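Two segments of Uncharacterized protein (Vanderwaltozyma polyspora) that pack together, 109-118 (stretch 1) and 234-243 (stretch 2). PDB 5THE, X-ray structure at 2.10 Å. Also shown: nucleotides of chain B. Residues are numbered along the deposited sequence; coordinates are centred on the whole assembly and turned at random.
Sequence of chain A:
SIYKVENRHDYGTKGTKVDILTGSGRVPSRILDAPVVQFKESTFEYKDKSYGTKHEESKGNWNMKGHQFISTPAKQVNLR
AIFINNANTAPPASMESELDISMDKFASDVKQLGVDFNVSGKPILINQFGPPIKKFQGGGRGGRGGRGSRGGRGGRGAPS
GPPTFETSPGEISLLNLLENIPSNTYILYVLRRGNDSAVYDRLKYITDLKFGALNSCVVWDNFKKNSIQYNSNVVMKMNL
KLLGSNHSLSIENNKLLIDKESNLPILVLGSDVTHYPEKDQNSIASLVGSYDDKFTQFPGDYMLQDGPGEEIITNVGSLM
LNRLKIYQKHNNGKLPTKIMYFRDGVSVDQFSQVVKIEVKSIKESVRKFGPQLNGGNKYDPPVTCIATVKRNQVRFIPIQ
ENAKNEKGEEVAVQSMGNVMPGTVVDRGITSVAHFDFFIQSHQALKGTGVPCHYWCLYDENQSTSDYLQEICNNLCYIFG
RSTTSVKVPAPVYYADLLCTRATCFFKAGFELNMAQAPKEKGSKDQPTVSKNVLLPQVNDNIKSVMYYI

Stretch 1, residues 109-118: DVKQLGVDFN
Stretch 2 234-243: VVMKMNLKLL

Residues 109-118 end one helix, turn, and enter a strand at Phe117 and Asn118, whereas residues 234-241 continue a helix that Leu242 is the first to leave. The CA atoms of Val110 and Val235 lie 6.8 Å apart and those of Val115 and Asn239 7.3 Å apart, so the two segments advance in the same sense along the contact.

Backbone hydrogen bonds shape each segment separately. A type I turn spans Lys111 to Gly114, with Gly114 N 2.9 Å from Lys111 O; Val110 O accepts from Leu113 N at 3.0 Å and, weakly, from Val115 N at 3.3 Å. Gly114, at phi/psi 110/2, completes a Schellman motif, and a CB there would be jammed against the preceding carbonyl. Val115 (-101/120) and Phe117 (-106/146) then run extended. In the helix, Asn239 N to Val235 O and Leu242 N to Met238 O each measure 2.8 Å.

No hydrogen bond crosses the interface, which is built largely from apolar side chains and buries 302 Å². Val235 (chi1 p) is its hub: Val110 CG1 (chi1 m) lies 3.7 Å from Val235 CB, Leu113 CD1 (m, t) 3.9 Å from Val235 CG1, and Val115 CG1 (chi1 t) 3.9 Å from Val235 CG2.

Phe117 (chi1 -80°, chi2 -61°) extends the contact along the helix. Its CE2 is 3.9 Å from Val235 CG2, which meets the ring edge, and 3.7 Å from Met238 SD. This sulfur sits obliquely, 4.7 Å from the ring centroid and 58° off the normal, with Met238 in an m, t, t rotamer. Farther on, Phe117 CZ approaches Leu242 CD1 (m, t) at 4.1 Å.

Polar interactions lie outside this apolar contact. Lys111 NZ and Asp116 OD1 form a salt bridge at 3.1 Å, while Lys237 NZ donates to U1 OP2 at 2.8 Å and A3 OP1 at 2.7 Å.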

ATOM      1  N   ASP A 109      22.271  12.616  -2.367  1.00 29.16           N
ATOM      2  CA  ASP A 109      22.022  11.235  -1.955  1.00 28.95           C
ATOM      3  C   ASP A 109      21.102  10.516  -2.940  1.00 27.37           C
ATOM      4  O   ASP A 109      21.399   9.405  -3.394  1.00 32.85           O
ATOM      5  CB  ASP A 109      21.404  11.196  -0.556  1.00 32.72           C
ATOM      6  CG  ASP A 109      22.441  11.250   0.556  1.00 37.48           C
ATOM      7  OD1 ASP A 109      23.650  11.184   0.258  1.00 33.96           O
ATOM      8  OD2 ASP A 109      22.038  11.335   1.743  1.00 35.05           O
ATOM      9  N   VAL A 110      19.976  11.135  -3.283  1.00 25.55           N
ATOM     10  CA  VAL A 110      18.943  10.421  -4.024  1.00 28.41           C
ATOM     11  C   VAL A 110      19.212  10.448  -5.521  1.00 31.91           C
ATOM     12  O   VAL A 110      18.648   9.624  -6.253  1.00 29.97           O
ATOM     13  CB  VAL A 110      17.529  10.957  -3.705  1.00 27.69           C
ATOM     14  CG1 VAL A 110      17.298  10.963  -2.193  1.00 27.62           C
ATOM     15  CG2 VAL A 110      17.297  12.345  -4.284  1.00 21.03           C
ATOM     16  N   LYS A 111      20.085  11.347  -5.984  1.00 29.29           N
ATOM     17  CA  LYS A 111      20.543  11.286  -7.366  1.00 28.48           C
ATOM     18  C   LYS A 111      21.091   9.907  -7.696  1.00 25.42           C
ATOM     19  O   LYS A 111      20.852   9.384  -8.788  1.00 28.26           O
ATOM     20  CB  LYS A 111      21.600  12.362  -7.623  1.00 34.86           C
ATOM     21  CG  LYS A 111      21.796  12.658  -9.111  1.00 42.74           C
ATOM     22  CD  LYS A 111      22.901  13.679  -9.377  1.00 53.04           C
ATOM     23  CE  LYS A 111      22.906  14.088 -10.849  1.00 60.69           C
ATOM     24  NZ  LYS A 111      21.538  14.493 -11.313  1.00 65.65           N
ATOM     25  N   GLN A 112      21.793   9.289  -6.738  1.00 33.29           N
ATOM     26  CA  GLN A 112      22.388   7.966  -6.925  1.00 34.83           C
ATOM     27  C   GLN A 112      21.346   6.901  -7.244  1.00 40.00           C
ATOM     28  O   GLN A 112      21.679   5.857  -7.823  1.00 36.45           O
ATOM     29  CB  GLN A 112      23.159   7.558  -5.666  1.00 38.86           C
ATOM     30  CG  GLN A 112      24.255   8.530  -5.222  1.00 51.80           C
ATOM     31  CD  GLN A 112      25.460   8.545  -6.157  1.00 71.52           C
ATOM     32  OE1 GLN A 112      25.359   8.948  -7.318  1.00 75.56           O
ATOM     33  NE2 GLN A 112      26.609   8.102  -5.650  1.00 78.08           N
ATOM     34  N   LEU A 113      20.099   7.116  -6.839  1.00 31.25           N
ATOM     35  CA  LEU A 113      19.031   6.170  -7.126  1.00 32.27           C
ATOM     36  C   LEU A 113      18.303   6.488  -8.424  1.00 31.39           C
ATOM     37  O   LEU A 113      17.455   5.697  -8.852  1.00 32.20           O
ATOM     38  CB  LEU A 113      18.033   6.146  -5.954  1.00 26.40           C
ATOM     39  CG  LEU A 113      18.700   5.808  -4.615  1.00 32.96           C
ATOM     40  CD1 LEU A 113      17.817   6.163  -3.434  1.00 32.17           C
ATOM     41  CD2 LEU A 113      19.069   4.333  -4.581  1.00 35.18           C
ATOM     42  N   GLY A 114      18.604   7.627  -9.044  1.00 30.19           N
ATOM     43  CA  GLY A 114      18.013   8.023 -10.307  1.00 33.54           C
ATOM     44  C   GLY A 114      17.043   9.182 -10.224  1.00 33.15           C
ATOM     45  O   GLY A 114      16.460   9.553 -11.251  1.00 31.81           O
ATOM     46  N   VAL A 115      16.839   9.765  -9.047  1.00 31.60           N
ATOM     47  CA  VAL A 115      15.909  10.872  -8.874  1.00 31.99           C
ATOM     48  C   VAL A 115      16.716  12.157  -8.819  1.00 33.57           C
ATOM     49  O   VAL A 115      17.556  12.341  -7.926  1.00 30.36           O
ATOM     50  CB  VAL A 115      15.065  10.704  -7.604  1.00 30.10           C
ATOM     51  CG1 VAL A 115      14.037  11.809  -7.526  1.00 26.52           C
ATOM     52  CG2 VAL A 115      14.428   9.322  -7.586  1.00 28.53           C
ATOM     53  N   ASP A 116      16.450  13.048  -9.757  1.00 31.34           N
ATOM     54  CA  ASP A 116      17.199  14.287  -9.920  1.00 36.41           C
ATOM     55  C   ASP A 116      16.305  15.436  -9.457  1.00 32.23           C
ATOM     56  O   ASP A 116      15.326  15.781 -10.133  1.00 28.83           O
ATOM     57  CB  ASP A 116      17.642  14.441 -11.378  1.00 37.55           C
ATOM     58  CG  ASP A 116      18.471  15.688 -11.620  1.00 47.43           C
ATOM     59  OD1 ASP A 116      19.085  16.210 -10.662  1.00 50.03           O
ATOM     60  OD2 ASP A 116      18.512  16.137 -12.791  1.00 50.11           O
ATOM     61  N   PHE A 117      16.618  15.992  -8.293  1.00 30.12           N
ATOM     62  CA  PHE A 117      15.903  17.137  -7.748  1.00 29.88           C
ATOM     63  C   PHE A 117      16.748  18.393  -7.867  1.00 32.63           C
ATOM     64  O   PHE A 117      17.974  18.355  -7.737  1.00 30.73           O
ATOM     65  CB  PHE A 117      15.547  16.944  -6.269  1.00 25.17           C
ATOM     66  CG  PHE A 117      14.334  16.098  -6.039  1.00 29.16           C
ATOM     67  CD1 PHE A 117      13.100  16.487  -6.529  1.00 30.33           C
ATOM     68  CD2 PHE A 117      14.421  14.927  -5.316  1.00 29.26           C
ATOM     69  CE1 PHE A 117      11.982  15.712  -6.310  1.00 31.98           C
ATOM     70  CE2 PHE A 117      13.303  14.146  -5.093  1.00 30.41           C
ATOM     71  CZ  PHE A 117      12.087  14.533  -5.594  1.00 26.86           C
ATOM     72  N   ASN A 118      16.066  19.510  -8.097  1.00 29.51           N
ATOM     73  CA  ASN A 118      16.645  20.841  -8.002  1.00 28.86           C
ATOM     74  C   ASN A 118      16.150  21.424  -6.680  1.00 24.42           C
ATOM     75  O   ASN A 118      14.943  21.606  -6.499  1.00 31.53           O
ATOM     76  CB  ASN A 118      16.209  21.679  -9.211  1.00 33.46           C
ATOM     77  CG  ASN A 118      16.595  23.154  -9.109  1.00 45.42           C
ATOM     78  OD1 ASN A 118      17.299  23.586  -8.196  1.00 43.79           O
ATOM     79  ND2 ASN A 118      16.123  23.932 -10.069  1.00 53.09           N
ATOM     80  N   VAL A 234      12.854   8.041   2.075  1.00 20.11           N
ATOM     81  CA  VAL A 234      11.964   9.163   1.787  1.00 26.46           C
ATOM     82  C   VAL A 234      11.675   9.239   0.296  1.00 25.50           C
ATOM     83  O   VAL A 234      10.521   9.386  -0.124  1.00 24.45           O
ATOM     84  CB  VAL A 234      12.572  10.480   2.310  1.00 24.17           C
ATOM     85  CG1 VAL A 234      11.872  11.684   1.667  1.00 22.00           C
ATOM     86  CG2 VAL A 234      12.468  10.552   3.849  1.00 22.15           C
ATOM     87  N   VAL A 235      12.720   9.140  -0.529  1.00 22.77           N
ATOM     88  CA  VAL A 235      12.541   9.361  -1.959  1.00 18.86           C
ATOM     89  C   VAL A 235      11.839   8.188  -2.623  1.00 22.56           C
ATOM     90  O   VAL A 235      11.295   8.346  -3.718  1.00 28.35           O
ATOM     91  CB  VAL A 235      13.906   9.666  -2.618  1.00 23.91           C
ATOM     92  CG1 VAL A 235      14.736   8.394  -2.811  1.00 19.01           C
ATOM     93  CG2 VAL A 235      13.729  10.443  -3.926  1.00 21.18           C
ATOM     94  N   MET A 236      11.826   7.008  -1.989  1.00 26.16           N
ATOM     95  CA  MET A 236      11.004   5.923  -2.511  1.00 25.92           C
ATOM     96  C   MET A 236       9.571   6.391  -2.680  1.00 26.27           C
ATOM     97  O   MET A 236       8.949   6.195  -3.736  1.00 20.34           O
ATOM     98  CB  MET A 236      11.069   4.710  -1.584  1.00 23.05           C
ATOM     99  CG  MET A 236      12.441   4.022  -1.580  1.00 25.80           C
ATOM    100  SD  MET A 236      12.471   2.482  -0.665  1.00 26.80           S
ATOM    101  CE  MET A 236      11.984   1.271  -1.888  1.00 27.11           C
ATOM    102  N   LYS A 237       9.057   7.074  -1.657  1.00 19.88           N
ATOM    103  CA  LYS A 237       7.681   7.557  -1.676  1.00 21.35           C
ATOM    104  C   LYS A 237       7.505   8.665  -2.698  1.00 21.92           C
ATOM    105  O   LYS A 237       6.521   8.673  -3.442  1.00 26.87           O
ATOM    106  CB  LYS A 237       7.281   8.024  -0.265  1.00 19.00           C
ATOM    107  CG  LYS A 237       7.265   6.877   0.751  1.00 24.16           C
ATOM    108  CD  LYS A 237       7.897   7.243   2.105  1.00 23.72           C
ATOM    109  CE  LYS A 237       7.086   8.283   2.883  1.00 21.96           C
ATOM    110  NZ  LYS A 237       5.703   7.837   3.260  1.00 21.25           N
ATOM    111  N   MET A 238       8.452   9.608  -2.748  1.00 20.83           N
ATOM    112  CA  MET A 238       8.383  10.683  -3.731  1.00 25.61           C
ATOM    113  C   MET A 238       8.331  10.119  -5.138  1.00 21.10           C
ATOM    114  O   MET A 238       7.500  10.530  -5.959  1.00 24.34           O
ATOM    115  CB  MET A 238       9.594  11.598  -3.582  1.00 19.55           C
ATOM    116  CG  MET A 238       9.674  12.287  -2.224  1.00 22.71           C
ATOM    117  SD  MET A 238      11.167  13.296  -2.148  1.00 25.39           S
ATOM    118  CE  MET A 238      10.849  14.300  -0.679  1.00 28.55           C
ATOM    119  N   ASN A 239       9.221   9.168  -5.429  1.00 22.66           N
ATOM    120  CA  ASN A 239       9.299   8.607  -6.771  1.00 22.92           C
ATOM    121  C   ASN A 239       7.971   7.981  -7.180  1.00 22.13           C
ATOM    122  O   ASN A 239       7.517   8.167  -8.314  1.00 25.38           O
ATOM    123  CB  ASN A 239      10.427   7.576  -6.843  1.00 20.65           C
ATOM    124  CG  ASN A 239      10.753   7.141  -8.287  1.00 29.22           C
ATOM    125  OD1 ASN A 239      11.080   5.996  -8.536  1.00 31.48           O
ATOM    126  ND2 ASN A 239      10.719   8.068  -9.206  1.00 19.54           N
ATOM    127  N   LEU A 240       7.323   7.252  -6.259  1.00 27.18           N
ATOM    128  CA  LEU A 240       5.996   6.706  -6.551  1.00 30.42           C
ATOM    129  C   LEU A 240       4.996   7.817  -6.857  1.00 30.16           C
ATOM    130  O   LEU A 240       4.235   7.728  -7.831  1.00 25.32           O
ATOM    131  CB  LEU A 240       5.501   5.840  -5.391  1.00 21.02           C
ATOM    132  CG  LEU A 240       6.290   4.535  -5.175  1.00 24.81           C
ATOM    133  CD1 LEU A 240       5.841   3.831  -3.896  1.00 22.24           C
ATOM    134  CD2 LEU A 240       6.160   3.594  -6.400  1.00 20.24           C
ATOM    135  N   LYS A 241       4.971   8.868  -6.019  1.00 26.25           N
ATOM    136  CA  LYS A 241       4.069   9.992  -6.249  1.00 23.50           C
ATOM    137  C   LYS A 241       4.349  10.662  -7.583  1.00 23.70           C
ATOM    138  O   LYS A 241       3.425  11.147  -8.240  1.00 23.42           O
ATOM    139  CB  LYS A 241       4.182  11.001  -5.103  1.00 24.23           C
ATOM    140  CG  LYS A 241       3.445  10.526  -3.858  1.00 25.12           C
ATOM    141  CD  LYS A 241       3.885  11.279  -2.634  1.00 22.38           C
ATOM    142  CE  LYS A 241       2.987  10.981  -1.439  1.00 26.08           C
ATOM    143  NZ  LYS A 241       3.485  11.702  -0.211  1.00 23.84           N
ATOM    144  N   LEU A 242       5.609  10.648  -8.018  1.00 20.64           N
ATOM    145  CA  LEU A 242       6.004  11.106  -9.340  1.00 23.39           C
ATOM    146  C   LEU A 242       5.817  10.041 -10.427  1.00 23.46           C
ATOM    147  O   LEU A 242       6.449  10.145 -11.482  1.00 23.41           O
ATOM    148  CB  LEU A 242       7.455  11.576  -9.298  1.00 22.90           C
ATOM    149  CG  LEU A 242       7.610  12.856  -8.474  1.00 23.98           C
ATOM    150  CD1 LEU A 242       9.037  13.015  -7.936  1.00 24.58           C
ATOM    151  CD2 LEU A 242       7.220  14.030  -9.358  1.00 24.56           C
ATOM    152  N   LEU A 243       4.972   9.037 -10.186  1.00 22.14           N
ATOM    153  CA  LEU A 243       4.604   8.009 -11.161  1.00 26.32           C
ATOM    154  C   LEU A 243       5.759   7.079 -11.480  1.00 25.10           C
ATOM    155  O   LEU A 243       5.739   6.387 -12.499  1.00 28.45           O
ATOM    156  CB  LEU A 243       4.052   8.617 -12.462  1.00 27.05           C
ATOM    157  CG  LEU A 243       2.910   9.617 -12.262  1.00 32.21           C
ATOM    158  CD1 LEU A 243       2.331  10.096 -13.606  1.00 33.66           C
ATOM    159  CD2 LEU A 243       1.829   9.008 -11.400  1.00 23.30           C
TER
ATOM    160  P     A B   2       9.202  10.852   9.438  1.00 23.97           P
ATOM    161  OP1   A B   2       8.849  10.170  10.709  1.00 22.21           O
ATOM    162  OP2   A B   2      10.375  11.778   9.359  1.00 22.82           O
ATOM    163  O5'   A B   2       9.354   9.741   8.310  1.00 26.10           O
ATOM    164  C5'   A B   2       9.338  10.089   6.924  1.00 21.25           C
ATOM    165  C4'   A B   2       9.947   9.000   6.089  1.00 23.35           C
ATOM    166  O4'   A B   2      11.362   8.924   6.366  1.00 25.60           O
ATOM    167  C3'   A B   2       9.455   7.594   6.377  1.00 24.36           C
ATOM    168  O3'   A B   2       8.234   7.317   5.755  1.00 25.47           O
ATOM    169  C2'   A B   2      10.606   6.734   5.877  1.00 22.95           C
ATOM    170  O2'   A B   2      10.615   6.705   4.457  1.00 22.42           O
ATOM    171  C1'   A B   2      11.792   7.575   6.328  1.00 25.10           C
ATOM    172  N9    A B   2      12.255   7.244   7.690  1.00 23.09           N
ATOM    173  C8    A B   2      11.774   7.757   8.870  1.00 18.41           C
ATOM    174  N7    A B   2      12.399   7.332   9.931  1.00 27.37           N
ATOM    175  C5    A B   2      13.381   6.500   9.405  1.00 32.83           C
ATOM    176  C6    A B   2      14.373   5.746  10.026  1.00 46.01           C
ATOM    177  N6    A B   2      14.510   5.745  11.353  1.00 47.84           N
ATOM    178  N1    A B   2      15.192   5.005   9.233  1.00 50.28           N
ATOM    179  C2    A B   2      15.001   5.049   7.902  1.00 48.70           C
ATOM    180  N3    A B   2      14.087   5.729   7.193  1.00 31.22           N
ATOM    181  C4    A B   2      13.307   6.429   8.024  1.00 22.37           C
ATOM    182  OP3   U B   1       2.883  10.861   4.344  1.00 28.67           O
ATOM    183  P     U B   1       4.189  11.540   4.251  1.00 26.12           P
ATOM    184  OP1   U B   1       4.035  12.812   3.504  1.00 27.64           O
ATOM    185  OP2   U B   1       5.202  10.586   3.770  1.00 26.89           O
ATOM    186  O5'   U B   1       4.597  11.979   5.711  1.00 24.30           O
ATOM    187  C5'   U B   1       5.207  11.070   6.617  1.00 20.42           C
ATOM    188  C4'   U B   1       5.893  11.844   7.701  1.00 24.69           C
ATOM    189  O4'   U B   1       4.902  12.598   8.460  1.00 21.82           O
ATOM    190  C3'   U B   1       6.681  11.017   8.706  1.00 24.45           C
ATOM    191  O3'   U B   1       7.905  11.693   8.998  1.00 24.54           O
ATOM    192  C2'   U B   1       5.772  10.993   9.937  1.00 22.96           C
ATOM    193  O2'   U B   1       6.448  10.838  11.166  1.00 25.30           O
ATOM    194  C1'   U B   1       5.072  12.350   9.845  1.00 22.35           C
ATOM    195  N1    U B   1       3.744  12.367  10.492  1.00 24.87           N
ATOM    196  C2    U B   1       3.520  13.288  11.485  1.00 30.37           C
ATOM    197  O2    U B   1       4.370  14.089  11.809  1.00 31.46           O
ATOM    198  N3    U B   1       2.275  13.252  12.071  1.00 32.54           N
ATOM    199  C4    U B   1       1.245  12.387  11.751  1.00 36.28           C
ATOM    200  O4    U B   1       0.170  12.473  12.352  1.00 41.56           O
ATOM    201  C5    U B   1       1.553  11.445  10.718  1.00 28.72           C
ATOM    202  C6    U B   1       2.764  11.464  10.146  1.00 25.99           C
ATOM    203  P     A B   3       7.202   6.319   6.454  1.00 23.50           P
ATOM    204  OP1   A B   3       6.013   6.393   5.552  1.00 27.49           O
ATOM    205  OP2   A B   3       7.072   6.640   7.907  1.00 22.67           O
ATOM    206  O5'   A B   3       7.906   4.893   6.320  1.00 24.31           O
ATOM    207  C5'   A B   3       8.156   4.344   5.036  1.00 23.69           C
ATOM    208  C4'   A B   3       9.072   3.155   5.115  1.00 25.00           C
ATOM    209  O4'   A B   3      10.404   3.552   5.531  1.00 26.09           O
ATOM    210  C3'   A B   3       8.681   2.088   6.120  1.00 24.04           C
ATOM    211  O3'   A B   3       7.663   1.260   5.619  1.00 26.15           O
ATOM    212  C2'   A B   3       9.996   1.359   6.338  1.00 25.10           C
ATOM    213  O2'   A B   3      10.266   0.486   5.247  1.00 25.57           O
ATOM    214  C1'   A B   3      10.986   2.526   6.304  1.00 25.12           C
ATOM    215  N9    A B   3      11.168   3.035   7.662  1.00 28.26           N
ATOM    216  C8    A B   3      10.330   3.878   8.360  1.00 25.37           C
ATOM    217  N7    A B   3      10.742   4.102   9.585  1.00 32.29           N
ATOM    218  C5    A B   3      11.906   3.361   9.682  1.00 28.78           C
ATOM    219  C6    A B   3      12.788   3.194  10.742  1.00 39.47           C
ATOM    220  N6    A B   3      12.604   3.812  11.922  1.00 46.28           N
ATOM    221  N1    A B   3      13.848   2.386  10.521  1.00 45.71           N
ATOM    222  C2    A B   3      13.980   1.793   9.316  1.00 47.56           C
ATOM    223  N3    A B   3      13.201   1.863   8.231  1.00 31.83           N
ATOM    224  C4    A B   3      12.174   2.679   8.507  1.00 34.41           C